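Local coordinates for sensory box/response regulator (Mycobacterium smegmatis, PDB 5YRP), which belongs to the EAL-domain family of bacterial signalling proteins and carries a bound magnesium ion in this domain, at residues A[8-13]-A[235-240]; A[62-67]-A[82-87]; A[172-177]-A[209-214]. All coordinates share one frame; numbering follows the deposited sequence.

The EAL domain has a modified TIM-barrel fold, and all three contacts place helices against its strands or against each other. Contact 1 nearly closes the chain, setting helix 234-243 on the first strand, 7-15. Contacts 2 and 3 come in series inside that loop. Contact 2 packs helix 52-73 on strand 81-86. Its centre is about 13 Å from that of contact 1, and the two touch: Glu-13 forms a salt bridge with Arg-83, and Tyr-10 packs on Glu-67. Contact 3 joins the short helix 171-175 and the turn after it to helix 209-218. It lies across the chain's centre from contact 2, with the two contact centres about 27 Å apart.

Contact 1 (A[8-13]-A[235-240]); sequences LHYLPE and SEMQTL
Met-237, present as selenomethionine, lays the end of its side chain over the ring of Pro-12. CG stands anti to the backbone N (chi1 -179°). The chain then bends at both following torsions. CE ends up 3.7 Å from CB of Pro-12 and 3.8 Å from CD of the same ring. SE follows behind, 4.1 Å from Pro-12 CB. The two side chains cross obliquely. Leu-240, one helical turn on, meets the same proline at about a right angle. Its CD2 is 4.0 Å from CG of Pro-12. The proline is therefore shared by two side chains from one face of the helix. CE of Met-237 also lies beside CB of Tyr-10, but the modelled spacing there is too short to trust. The ring of Tyr-10 leads away from the helix and packs edge-to-face with Trp-71, which Met-237 touches as well.

This is the first strand of the TIM-like barrel of EAL domains, the one that runs antiparallel to its neighbour 21-29. The terminal helix 234-243 covers it from outside, with short-segment axes 9.0 Å apart and N-to-C directions 29° from parallel. Leu-11 points the other way, and its side chain is about 7 Å from the bound magnesium ion. Just before the helix, Ile-232 pairs with Tyr-10 through the backbone.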
ATOM      1  N   LEU A   8      30.906   6.305  -5.214  1.00 61.52           N
ATOM      2  CA  LEU A   8      29.534   6.731  -5.458  1.00 60.86           C
ATOM      3  C   LEU A   8      29.153   6.653  -6.930  1.00 59.44           C
ATOM      4  O   LEU A   8      29.993   6.720  -7.825  1.00 57.18           O
ATOM      5  CB  LEU A   8      29.269   8.137  -4.914  1.00 61.77           C
ATOM      6  CG  LEU A   8      28.935   8.235  -3.420  1.00 62.29           C
ATOM      7  CD1 LEU A   8      28.764   9.695  -3.030  1.00 63.09           C
ATOM      8  CD2 LEU A   8      27.686   7.453  -3.037  1.00 61.76           C
ATOM      9  N   HIS A   9      27.848   6.547  -7.133  1.00 60.14           N
ATOM     10  CA  HIS A   9      27.228   6.206  -8.403  1.00 60.47           C
ATOM     11  C   HIS A   9      26.012   7.100  -8.489  1.00 58.79           C
ATOM     12  O   HIS A   9      25.272   7.222  -7.515  1.00 60.40           O
ATOM     13  CB  HIS A   9      26.795   4.736  -8.352  1.00 63.33           C
ATOM     14  CG  HIS A   9      26.724   4.061  -9.684  1.00 65.72           C
ATOM     15  ND1 HIS A   9      26.054   2.870  -9.870  1.00 65.66           N
ATOM     16  CD2 HIS A   9      27.243   4.395 -10.889  1.00 67.91           C
ATOM     17  CE1 HIS A   9      26.171   2.495 -11.130  1.00 67.79           C
ATOM     18  NE2 HIS A   9      26.882   3.405 -11.773  1.00 69.23           N
ATOM     19  N   TYR A  10      25.792   7.742  -9.625  1.00 55.98           N
ATOM     20  CA  TYR A  10      24.704   8.712  -9.712  1.00 53.94           C
ATOM     21  C   TYR A  10      23.713   8.391 -10.813  1.00 52.32           C
ATOM     22  O   TYR A  10      24.054   8.404 -11.993  1.00 50.60           O
ATOM     23  CB  TYR A  10      25.261  10.109  -9.894  1.00 54.71           C
ATOM     24  CG  TYR A  10      26.068  10.583  -8.723  1.00 55.75           C
ATOM     25  CD1 TYR A  10      25.456  11.242  -7.661  1.00 55.46           C
ATOM     26  CD2 TYR A  10      27.441  10.373  -8.671  1.00 55.82           C
ATOM     27  CE1 TYR A  10      26.189  11.682  -6.577  1.00 56.61           C
ATOM     28  CE2 TYR A  10      28.185  10.812  -7.590  1.00 58.05           C
ATOM     29  CZ  TYR A  10      27.555  11.466  -6.545  1.00 58.23           C
ATOM     30  OH  TYR A  10      28.289  11.906  -5.465  1.00 59.60           O
ATOM     31  N   LEU A  11      22.484   8.096 -10.402  1.00 52.79           N
ATOM     32  CA  LEU A  11      21.389   7.809 -11.321  1.00 53.26           C
ATOM     33  C   LEU A  11      20.611   9.095 -11.554  1.00 52.65           C
ATOM     34  O   LEU A  11      19.896   9.548 -10.660  1.00 53.15           O
ATOM     35  CB  LEU A  11      20.470   6.735 -10.726  1.00 54.35           C
ATOM     36  CG  LEU A  11      19.154   6.417 -11.443  1.00 55.35           C
ATOM     37  CD1 LEU A  11      19.371   6.140 -12.925  1.00 56.89           C
ATOM     38  CD2 LEU A  11      18.476   5.228 -10.780  1.00 55.37           C
ATOM     39  N   PRO A  12      20.751   9.698 -12.749  1.00 51.99           N
ATOM     40  CA  PRO A  12      20.094  10.978 -12.958  1.00 51.94           C
ATOM     41  C   PRO A  12      18.595  10.849 -13.171  1.00 52.89           C
ATOM     42  O   PRO A  12      18.109   9.838 -13.685  1.00 51.07           O
ATOM     43  CB  PRO A  12      20.766  11.521 -14.218  1.00 52.16           C
ATOM     44  CG  PRO A  12      21.188  10.319 -14.961  1.00 52.05           C
ATOM     45  CD  PRO A  12      21.476   9.249 -13.950  1.00 52.71           C
ATOM     46  N   GLU A  13      17.891  11.897 -12.766  1.00 55.24           N
ATOM     47  CA  GLU A  13      16.443  11.975 -12.851  1.00 56.46           C
ATOM     48  C   GLU A  13      16.072  13.085 -13.816  1.00 55.43           C
ATOM     49  O   GLU A  13      16.332  14.260 -13.550  1.00 54.79           O
ATOM     50  CB  GLU A  13      15.868  12.283 -11.473  1.00 56.78           C
ATOM     51  CG  GLU A  13      14.366  12.485 -11.442  1.00 56.55           C
ATOM     52  CD  GLU A  13      13.896  12.919 -10.075  1.00 58.64           C
ATOM     53  OE1 GLU A  13      12.984  13.764 -10.000  1.00 59.89           O
ATOM     54  OE2 GLU A  13      14.452  12.425  -9.070  1.00 60.44           O
ATOM     55  N   SER A 235      32.104  12.422 -12.032  1.00 61.68           N
ATOM     56  CA  SER A 235      32.749  13.139 -13.128  1.00 61.04           C
ATOM     57  C   SER A 235      31.879  13.137 -14.379  1.00 61.79           C
ATOM     58  O   SER A 235      31.736  14.153 -15.060  1.00 61.79           O
ATOM     59  CB  SER A 235      34.096  12.499 -13.452  1.00 60.64           C
ATOM     60  OG  SER A 235      33.940  11.311 -14.212  1.00 60.23           O
ATOM     61  N   GLU A 236      31.311  11.974 -14.676  1.00 62.58           N
ATOM     62  CA  GLU A 236      30.437  11.811 -15.831  1.00 63.32           C
ATOM     63  C   GLU A 236      29.163  12.643 -15.661  1.00 63.02           C
ATOM     64  O   GLU A 236      28.637  13.194 -16.628  1.00 62.86           O
ATOM     65  CB  GLU A 236      30.089  10.333 -16.023  1.00 64.56           C
ATOM     66  CG  GLU A 236      31.276   9.439 -16.367  1.00 65.47           C
ATOM     67  CD  GLU A 236      30.922   7.957 -16.390  1.00 67.79           C
ATOM     68  OE1 GLU A 236      30.269   7.465 -15.441  1.00 66.67           O
ATOM     69  OE2 GLU A 236      31.308   7.269 -17.358  1.00 72.04           O
HETATM   70  N   MSE A 237      28.677  12.726 -14.425  1.00 63.27           N
HETATM   71  CA  MSE A 237      27.486  13.509 -14.095  1.00 63.09           C
HETATM   72  C   MSE A 237      27.742  14.973 -14.324  1.00 60.40           C
HETATM   73  O   MSE A 237      26.887  15.666 -14.870  1.00 59.70           O
HETATM   74  CB  MSE A 237      27.075  13.231 -12.647  1.00 67.26           C
HETATM   75  CG  MSE A 237      25.816  13.972 -12.194  1.00 73.55           C
HETATM   76 SE   MSE A 237      24.205  13.410 -13.182  1.00 85.80          SE
HETATM   77  CE  MSE A 237      23.943  11.660 -12.345  1.00 82.79           C
ATOM     78  N   GLN A 238      28.912  15.457 -13.908  1.00 58.14           N
ATOM     79  CA  GLN A 238      29.321  16.838 -14.189  1.00 56.52           C
ATOM     80  C   GLN A 238      29.131  17.134 -15.662  1.00 53.65           C
ATOM     81  O   GLN A 238      28.432  18.072 -16.036  1.00 51.38           O
ATOM     82  CB  GLN A 238      30.796  17.070 -13.847  1.00 58.47           C
ATOM     83  CG  GLN A 238      31.068  17.614 -12.460  1.00 58.99           C
ATOM     84  CD  GLN A 238      32.459  18.208 -12.346  1.00 59.54           C
ATOM     85  OE1 GLN A 238      33.425  17.655 -12.875  1.00 61.99           O
ATOM     86  NE2 GLN A 238      32.570  19.342 -11.661  1.00 58.99           N
ATOM     87  N   THR A 239      29.775  16.309 -16.482  1.00 51.98           N
ATOM     88  CA  THR A 239      29.725  16.428 -17.935  1.00 52.16           C
ATOM     89  C   THR A 239      28.278  16.460 -18.430  1.00 50.40           C
ATOM     90  O   THR A 239      27.923  17.274 -19.280  1.00 51.80           O
ATOM     91  CB  THR A 239      30.506  15.271 -18.591  1.00 53.15           C
ATOM     92  OG1 THR A 239      31.806  15.176 -17.987  1.00 54.64           O
ATOM     93  CG2 THR A 239      30.669  15.484 -20.090  1.00 53.47           C
ATOM     94  N   LEU A 240      27.446  15.590 -17.875  1.00 48.56           N
ATOM     95  CA  LEU A 240      26.031  15.550 -18.224  1.00 48.10           C
ATOM     96  C   LEU A 240      25.298  16.807 -17.776  1.00 48.39           C
ATOM     97  O   LEU A 240      24.464  17.338 -18.499  1.00 47.31           O
ATOM     98  CB  LEU A 240      25.376  14.318 -17.599  1.00 48.53           C
ATOM     99  CG  LEU A 240      23.856  14.179 -17.733  1.00 49.06           C
ATOM    100  CD1 LEU A 240      23.388  14.331 -19.172  1.00 49.42           C
ATOM    101  CD2 LEU A 240      23.416  12.835 -17.177  1.00 49.01           C
TER

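Contact 2 (A[62-67]-A[82-87]); sequences RTACAE and LRINVS
Leu-82 holds CG anti to its backbone N (chi1 -179°), whereas Ile-84 holds CG1 anti to its carbonyl carbon (chi1 -66°). From these starts the two side chains reach the same small patch of helix 52-73, made of Ala-64 and Cys-65. CB of Ala-64 is the shared point. It lies 4.0 Å from CD2 of Leu-82 and equally 4.0 Å from CD1 of Ile-84. CG1 of Ile-84 is close to it too, so the isoleucine meets the alanine with two carbons. Cys-65 adds its sulfur at the side: SG is 4.2 Å from CD1 of Ile-84 and 4.3 Å from CD2 of Leu-82. CD2 of Leu-82 also rests on the helix backbone, 3.7 Å from O of Ala-64. The small alanine brings the backbones near, with CA of Ala-64 7.7 Å from CA of Ile-84.

The four touching residues are buried, and the contact between them is apolar. Helix and strand run almost exactly antiparallel, at 174°, with their short axes 9.6 Å apart. This is the packing of a beta-alpha-beta crossover: strand 21-29 leads to helix 52-73, and strand 81-86 then lies parallel beside strand 21-29. On the same strand, Asn-85 belongs to the magnesium site, together with Glu-25, Glu-117 and Asp-147. Leu-82 and Ile-84 point to the helix instead.

Around the contact, Ala-64 also touches Ala-26 of strand 21-29 and Leu-8 of strand 7-15. Cys-65 packs on Phe-107 and Leu-109, in the loop after helix 96-106. Leu-82 and Ile-84 pair through the backbone with Cys-115 of strand 114-119.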
ATOM      1  N   ARG A  62      27.626  12.440   3.294  1.00 63.80           N
ATOM      2  CA  ARG A  62      28.749  13.380   3.317  1.00 65.72           C
ATOM      3  C   ARG A  62      29.483  13.434   1.967  1.00 64.36           C
ATOM      4  O   ARG A  62      29.793  14.516   1.456  1.00 63.57           O
ATOM      5  CB  ARG A  62      29.726  12.998   4.438  1.00 68.73           C
ATOM      6  CG  ARG A  62      30.770  14.060   4.758  1.00 72.55           C
ATOM      7  CD  ARG A  62      31.709  13.607   5.866  1.00 74.01           C
ATOM      8  NE  ARG A  62      32.630  14.665   6.280  1.00 74.89           N
ATOM      9  CZ  ARG A  62      32.307  15.704   7.050  1.00 75.60           C
ATOM     10  NH1 ARG A  62      31.065  15.864   7.505  1.00 75.81           N
ATOM     11  NH2 ARG A  62      33.238  16.597   7.367  1.00 76.32           N
ATOM     12  N   THR A  63      29.750  12.265   1.395  1.00 60.83           N
ATOM     13  CA  THR A  63      30.473  12.169   0.128  1.00 59.74           C
ATOM     14  C   THR A  63      29.637  12.700  -1.042  1.00 59.55           C
ATOM     15  O   THR A  63      30.159  13.366  -1.939  1.00 58.25           O
ATOM     16  CB  THR A  63      30.895  10.715  -0.162  1.00 59.09           C
ATOM     17  OG1 THR A  63      31.497  10.152   1.008  1.00 59.59           O
ATOM     18  CG2 THR A  63      31.889  10.652  -1.312  1.00 58.43           C
ATOM     19  N   ALA A  64      28.343  12.397  -1.025  1.00 60.03           N
ATOM     20  CA  ALA A  64      27.424  12.857  -2.069  1.00 60.24           C
ATOM     21  C   ALA A  64      27.323  14.373  -2.051  1.00 60.28           C
ATOM     22  O   ALA A  64      27.459  15.019  -3.085  1.00 61.12           O
ATOM     23  CB  ALA A  64      26.049  12.236  -1.881  1.00 60.04           C
ATOM     24  N   CYS A  65      27.086  14.923  -0.864  1.00 59.71           N
ATOM     25  CA  CYS A  65      27.022  16.371  -0.664  1.00 59.50           C
ATOM     26  C   CYS A  65      28.327  17.064  -1.037  1.00 59.06           C
ATOM     27  O   CYS A  65      28.319  18.157  -1.591  1.00 59.13           O
ATOM     28  CB  CYS A  65      26.674  16.685   0.789  1.00 60.64           C
ATOM     29  SG  CYS A  65      24.965  16.303   1.236  1.00 62.38           S
ATOM     30  N   ALA A  66      29.446  16.422  -0.723  1.00 60.33           N
ATOM     31  CA  ALA A  66      30.761  16.947  -1.074  1.00 61.92           C
ATOM     32  C   ALA A  66      30.921  17.015  -2.583  1.00 63.18           C
ATOM     33  O   ALA A  66      31.253  18.062  -3.135  1.00 64.75           O
ATOM     34  CB  ALA A  66      31.853  16.081  -0.474  1.00 63.08           C
ATOM     35  N   GLU A  67      30.675  15.884  -3.238  1.00 64.66           N
ATOM     36  CA  GLU A  67      30.736  15.781  -4.698  1.00 64.62           C
ATOM     37  C   GLU A  67      29.726  16.706  -5.373  1.00 63.22           C
ATOM     38  O   GLU A  67      29.989  17.239  -6.447  1.00 62.67           O
ATOM     39  CB  GLU A  67      30.493  14.327  -5.121  1.00 66.49           C
ATOM     40  CG  GLU A  67      30.446  14.071  -6.625  1.00 67.94           C
ATOM     41  CD  GLU A  67      31.738  14.413  -7.346  1.00 68.85           C
ATOM     42  OE1 GLU A  67      32.798  14.515  -6.691  1.00 71.48           O
ATOM     43  OE2 GLU A  67      31.687  14.566  -8.584  1.00 67.74           O
ATOM     44  N   LEU A  82      19.659  16.862  -5.046  1.00 58.46           N
ATOM     45  CA  LEU A  82      20.481  15.677  -4.802  1.00 57.59           C
ATOM     46  C   LEU A  82      19.712  14.701  -3.913  1.00 58.59           C
ATOM     47  O   LEU A  82      19.473  14.982  -2.738  1.00 58.31           O
ATOM     48  CB  LEU A  82      21.797  16.067  -4.133  1.00 56.86           C
ATOM     49  CG  LEU A  82      22.764  14.915  -3.838  1.00 56.65           C
ATOM     50  CD1 LEU A  82      23.440  14.422  -5.108  1.00 56.43           C
ATOM     51  CD2 LEU A  82      23.803  15.354  -2.821  1.00 57.30           C
ATOM     52  N   ARG A  83      19.330  13.558  -4.478  1.00 58.69           N
ATOM     53  CA  ARG A  83      18.578  12.547  -3.742  1.00 59.14           C
ATOM     54  C   ARG A  83      19.504  11.516  -3.111  1.00 59.13           C
ATOM     55  O   ARG A  83      20.333  10.920  -3.792  1.00 58.28           O
ATOM     56  CB  ARG A  83      17.564  11.853  -4.651  1.00 60.84           C
ATOM     57  CG  ARG A  83      16.482  12.787  -5.165  1.00 61.88           C
ATOM     58  CD  ARG A  83      15.190  12.071  -5.531  1.00 61.44           C
ATOM     59  NE  ARG A  83      14.049  12.968  -5.349  1.00 62.11           N
ATOM     60  CZ  ARG A  83      13.701  13.945  -6.184  1.00 61.85           C
ATOM     61  NH1 ARG A  83      14.392  14.172  -7.295  1.00 62.93           N
ATOM     62  NH2 ARG A  83      12.649  14.705  -5.906  1.00 61.85           N
ATOM     63  N   ILE A  84      19.351  11.314  -1.805  1.00 59.89           N
ATOM     64  CA  ILE A  84      20.173  10.371  -1.051  1.00 60.03           C
ATOM     65  C   ILE A  84      19.278   9.426  -0.271  1.00 60.49           C
ATOM     66  O   ILE A  84      18.377   9.863   0.439  1.00 61.54           O
ATOM     67  CB  ILE A  84      21.103  11.113  -0.076  1.00 60.56           C
ATOM     68  CG1 ILE A  84      22.127  11.938  -0.862  1.00 60.99           C
ATOM     69  CG2 ILE A  84      21.821  10.134   0.848  1.00 60.27           C
ATOM     70  CD1 ILE A  84      22.560  13.194  -0.152  1.00 61.10           C
ATOM     71  N   ASN A  85      19.539   8.129  -0.404  1.00 61.50           N
ATOM     72  CA  ASN A  85      18.772   7.117   0.309  1.00 60.93           C
ATOM     73  C   ASN A  85      19.175   7.077   1.768  1.00 61.97           C
ATOM     74  O   ASN A  85      20.350   6.901   2.083  1.00 64.90           O
ATOM     75  CB  ASN A  85      18.980   5.745  -0.319  1.00 60.11           C
ATOM     76  CG  ASN A  85      18.360   5.642  -1.692  1.00 60.21           C
ATOM     77  OD1 ASN A  85      17.141   5.721  -1.840  1.00 59.96           O
ATOM     78  ND2 ASN A  85      19.195   5.470  -2.706  1.00 60.98           N
ATOM     79  N   VAL A  86      18.196   7.256   2.648  1.00 62.99           N
ATOM     80  CA  VAL A  86      18.434   7.208   4.086  1.00 64.56           C
ATOM     81  C   VAL A  86      17.852   5.923   4.674  1.00 67.97           C
ATOM     82  O   VAL A  86      16.681   5.606   4.472  1.00 66.20           O
ATOM     83  CB  VAL A  86      17.855   8.444   4.792  1.00 63.35           C
ATOM     84  CG1 VAL A  86      18.054   8.357   6.295  1.00 63.67           C
ATOM     85  CG2 VAL A  86      18.526   9.699   4.268  1.00 63.03           C
ATOM     86  N   SER A  87      18.705   5.193   5.385  1.00 74.63           N
ATOM     87  CA  SER A  87      18.343   3.953   6.073  1.00 80.11           C
ATOM     88  C   SER A  87      17.486   4.262   7.308  1.00 81.00           C
ATOM     89  O   SER A  87      17.556   5.372   7.842  1.00 78.89           O
ATOM     90  CB  SER A  87      19.632   3.214   6.477  1.00 82.96           C
ATOM     91  OG  SER A  87      19.398   1.908   6.973  1.00 86.67           O
TER

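Contact 3 (A[172-177]-A[209-214]); sequences SFVAEL and ERAALT
The side chains of Leu-177 and Thr-214 pass each other, pointing opposite ways. Leu-177 sits just past the short, weakly bonded helix 171-175. Its CG is anti to its backbone N (chi1 178°), and its CB bond points toward helix 209-218. CG and CD2 come next to OG1 of Thr-214. CD2 is also 3.6 Å from O of Ala-211. That carbonyl already takes a hydrogen bond from OG1 of Thr-214, at 2.7 Å. The hydroxyl comes in from the side, at a C=O...donor angle of 119°, and is tilted 29° from the carbonyl plane. CD2 thus sits next to both members of this hydrogen-bonded pair within the helix.

Two residues of 172-177 meet the methyl of Ala-211. Its CB is 3.7 Å from CB of Leu-177 and 4.2 Å from CG1 of Val-174. The same methyl lies 3.4 Å from O of Val-174, which accepts the backbone N of Leu-177 at 3.0 Å. Here two parts of the barrel's outer layer come together. Helix 171-175 directly follows strand 166-169, and in the chain helix 209-218 comes between strands 200-203 and 222-223. Helix 183-197 lies next to Leu-177, which touches its Asp-183 and Val-187, and Val-174 leans on Val-206, just ahead of helix 209-218.

Arg-210 takes part through its aliphatic chain alone. CD is 3.5 Å from O of Leu-177, and the chain bends at chi3, which turns NE away from that carbonyl. Further back, Phe-173 packs on Ile-186 and Val-187 and on Leu-156 of the second subunit.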
ATOM      1  N   SER A 172       8.708  -1.855  -9.940  1.00 55.73           N
ATOM      2  CA  SER A 172       7.808  -2.952 -10.312  1.00 55.03           C
ATOM      3  C   SER A 172       6.604  -2.487 -11.134  1.00 55.81           C
ATOM      4  O   SER A 172       6.209  -3.147 -12.099  1.00 58.20           O
ATOM      5  CB  SER A 172       7.328  -3.686  -9.060  1.00 54.45           C
ATOM      6  OG  SER A 172       6.684  -2.796  -8.169  1.00 55.46           O
ATOM      7  N   PHE A 173       6.036  -1.345 -10.757  1.00 54.84           N
ATOM      8  CA  PHE A 173       4.862  -0.796 -11.451  1.00 54.30           C
ATOM      9  C   PHE A 173       5.221  -0.090 -12.758  1.00 54.82           C
ATOM     10  O   PHE A 173       4.348   0.184 -13.577  1.00 55.44           O
ATOM     11  CB  PHE A 173       4.104   0.178 -10.545  1.00 53.46           C
ATOM     12  CG  PHE A 173       3.865  -0.346  -9.159  1.00 52.73           C
ATOM     13  CD1 PHE A 173       3.382  -1.634  -8.960  1.00 52.84           C
ATOM     14  CD2 PHE A 173       4.124   0.443  -8.055  1.00 51.38           C
ATOM     15  CE1 PHE A 173       3.166  -2.121  -7.686  1.00 52.05           C
ATOM     16  CE2 PHE A 173       3.907  -0.037  -6.780  1.00 51.31           C
ATOM     17  CZ  PHE A 173       3.426  -1.319  -6.595  1.00 52.24           C
ATOM     18  N   VAL A 174       6.499   0.220 -12.932  1.00 54.56           N
ATOM     19  CA  VAL A 174       6.985   0.906 -14.120  1.00 53.33           C
ATOM     20  C   VAL A 174       7.604  -0.066 -15.126  1.00 54.09           C
ATOM     21  O   VAL A 174       7.464   0.116 -16.329  1.00 53.41           O
ATOM     22  CB  VAL A 174       8.007   1.982 -13.722  1.00 52.69           C
ATOM     23  CG1 VAL A 174       8.555   2.704 -14.939  1.00 53.40           C
ATOM     24  CG2 VAL A 174       7.358   2.983 -12.782  1.00 53.40           C
ATOM     25  N   ALA A 175       8.274  -1.102 -14.633  1.00 56.75           N
ATOM     26  CA  ALA A 175       9.072  -1.998 -15.477  1.00 58.56           C
ATOM     27  C   ALA A 175       8.299  -2.541 -16.673  1.00 58.71           C
ATOM     28  O   ALA A 175       8.673  -2.308 -17.822  1.00 59.13           O
ATOM     29  CB  ALA A 175       9.623  -3.149 -14.647  1.00 59.47           C
ATOM     30  N   GLU A 176       7.220  -3.260 -16.392  1.00 60.07           N
ATOM     31  CA  GLU A 176       6.381  -3.839 -17.442  1.00 60.48           C
ATOM     32  C   GLU A 176       5.146  -2.973 -17.687  1.00 58.21           C
ATOM     33  O   GLU A 176       4.098  -3.470 -18.088  1.00 55.63           O
ATOM     34  CB  GLU A 176       5.966  -5.262 -17.065  1.00 63.30           C
ATOM     35  CG  GLU A 176       7.137  -6.214 -16.870  1.00 66.51           C
ATOM     36  CD  GLU A 176       6.708  -7.568 -16.335  1.00 69.56           C
ATOM     37  OE1 GLU A 176       7.382  -8.084 -15.417  1.00 71.08           O
ATOM     38  OE2 GLU A 176       5.694  -8.116 -16.822  1.00 71.64           O
ATOM     39  N   LEU A 177       5.283  -1.671 -17.458  1.00 57.93           N
ATOM     40  CA  LEU A 177       4.174  -0.740 -17.608  1.00 58.27           C
ATOM     41  C   LEU A 177       3.749  -0.670 -19.065  1.00 60.61           C
ATOM     42  O   LEU A 177       4.582  -0.470 -19.954  1.00 61.63           O
ATOM     43  CB  LEU A 177       4.575   0.650 -17.116  1.00 57.90           C
ATOM     44  CG  LEU A 177       3.563   1.792 -17.235  1.00 57.75           C
ATOM     45  CD1 LEU A 177       2.273   1.485 -16.492  1.00 58.58           C
ATOM     46  CD2 LEU A 177       4.177   3.073 -16.701  1.00 57.66           C
ATOM     47  N   GLU A 209      10.231   2.618 -23.475  1.00 60.37           N
ATOM     48  CA  GLU A 209       9.560   3.835 -23.948  1.00 63.55           C
ATOM     49  C   GLU A 209       8.042   3.689 -23.855  1.00 61.21           C
ATOM     50  O   GLU A 209       7.323   4.677 -23.716  1.00 59.71           O
ATOM     51  CB  GLU A 209       9.990   4.223 -25.375  1.00 67.98           C
ATOM     52  CG  GLU A 209       9.594   3.257 -26.486  1.00 72.95           C
ATOM     53  CD  GLU A 209      10.637   2.177 -26.748  1.00 78.31           C
ATOM     54  OE1 GLU A 209      11.277   1.699 -25.780  1.00 81.02           O
ATOM     55  OE2 GLU A 209      10.813   1.800 -27.929  1.00 80.89           O
ATOM     56  N   ARG A 210       7.568   2.448 -23.931  1.00 61.04           N
ATOM     57  CA  ARG A 210       6.170   2.125 -23.663  1.00 59.72           C
ATOM     58  C   ARG A 210       5.768   2.665 -22.299  1.00 58.05           C
ATOM     59  O   ARG A 210       4.759   3.354 -22.173  1.00 59.36           O
ATOM     60  CB  ARG A 210       5.956   0.611 -23.706  1.00 60.38           C
ATOM     61  CG  ARG A 210       4.495   0.192 -23.750  1.00 62.16           C
ATOM     62  CD  ARG A 210       4.308  -1.259 -23.343  1.00 64.07           C
ATOM     63  NE  ARG A 210       5.050  -2.171 -24.208  1.00 65.25           N
ATOM     64  CZ  ARG A 210       4.664  -2.553 -25.423  1.00 66.02           C
ATOM     65  NH1 ARG A 210       3.529  -2.106 -25.956  1.00 65.95           N
ATOM     66  NH2 ARG A 210       5.427  -3.391 -26.116  1.00 66.46           N
ATOM     67  N   ALA A 211       6.573   2.356 -21.286  1.00 56.68           N
ATOM     68  CA  ALA A 211       6.351   2.861 -19.932  1.00 56.34           C
ATOM     69  C   ALA A 211       6.438   4.382 -19.886  1.00 55.14           C
ATOM     70  O   ALA A 211       5.567   5.050 -19.332  1.00 54.13           O
ATOM     71  CB  ALA A 211       7.360   2.255 -18.972  1.00 56.90           C
ATOM     72  N   ALA A 212       7.501   4.919 -20.467  1.00 55.06           N
ATOM     73  CA  ALA A 212       7.711   6.364 -20.517  1.00 54.76           C
ATOM     74  C   ALA A 212       6.522   7.072 -21.148  1.00 55.39           C
ATOM     75  O   ALA A 212       6.063   8.097 -20.650  1.00 53.53           O
ATOM     76  CB  ALA A 212       8.979   6.682 -21.289  1.00 54.08           C
ATOM     77  N   LEU A 213       6.021   6.499 -22.236  1.00 58.07           N
ATOM     78  CA  LEU A 213       4.916   7.086 -22.983  1.00 61.75           C
ATOM     79  C   LEU A 213       3.636   7.183 -22.144  1.00 60.97           C
ATOM     80  O   LEU A 213       2.966   8.217 -22.150  1.00 62.44           O
ATOM     81  CB  LEU A 213       4.657   6.276 -24.264  1.00 65.16           C
ATOM     82  CG  LEU A 213       3.652   6.834 -25.285  1.00 67.01           C
ATOM     83  CD1 LEU A 213       4.101   8.183 -25.831  1.00 68.07           C
ATOM     84  CD2 LEU A 213       3.445   5.847 -26.425  1.00 66.38           C
ATOM     85  N   THR A 214       3.306   6.118 -21.423  1.00 59.18           N
ATOM     86  CA  THR A 214       2.099   6.103 -20.594  1.00 60.02           C
ATOM     87  C   THR A 214       2.197   7.099 -19.439  1.00 58.17           C
ATOM     88  O   THR A 214       1.274   7.878 -19.205  1.00 56.36           O
ATOM     89  CB  THR A 214       1.819   4.704 -20.022  1.00 61.36           C
ATOM     90  OG1 THR A 214       3.003   4.203 -19.395  1.00 65.72           O
ATOM     91  CG2 THR A 214       1.395   3.748 -21.121  1.00 60.85           C
TER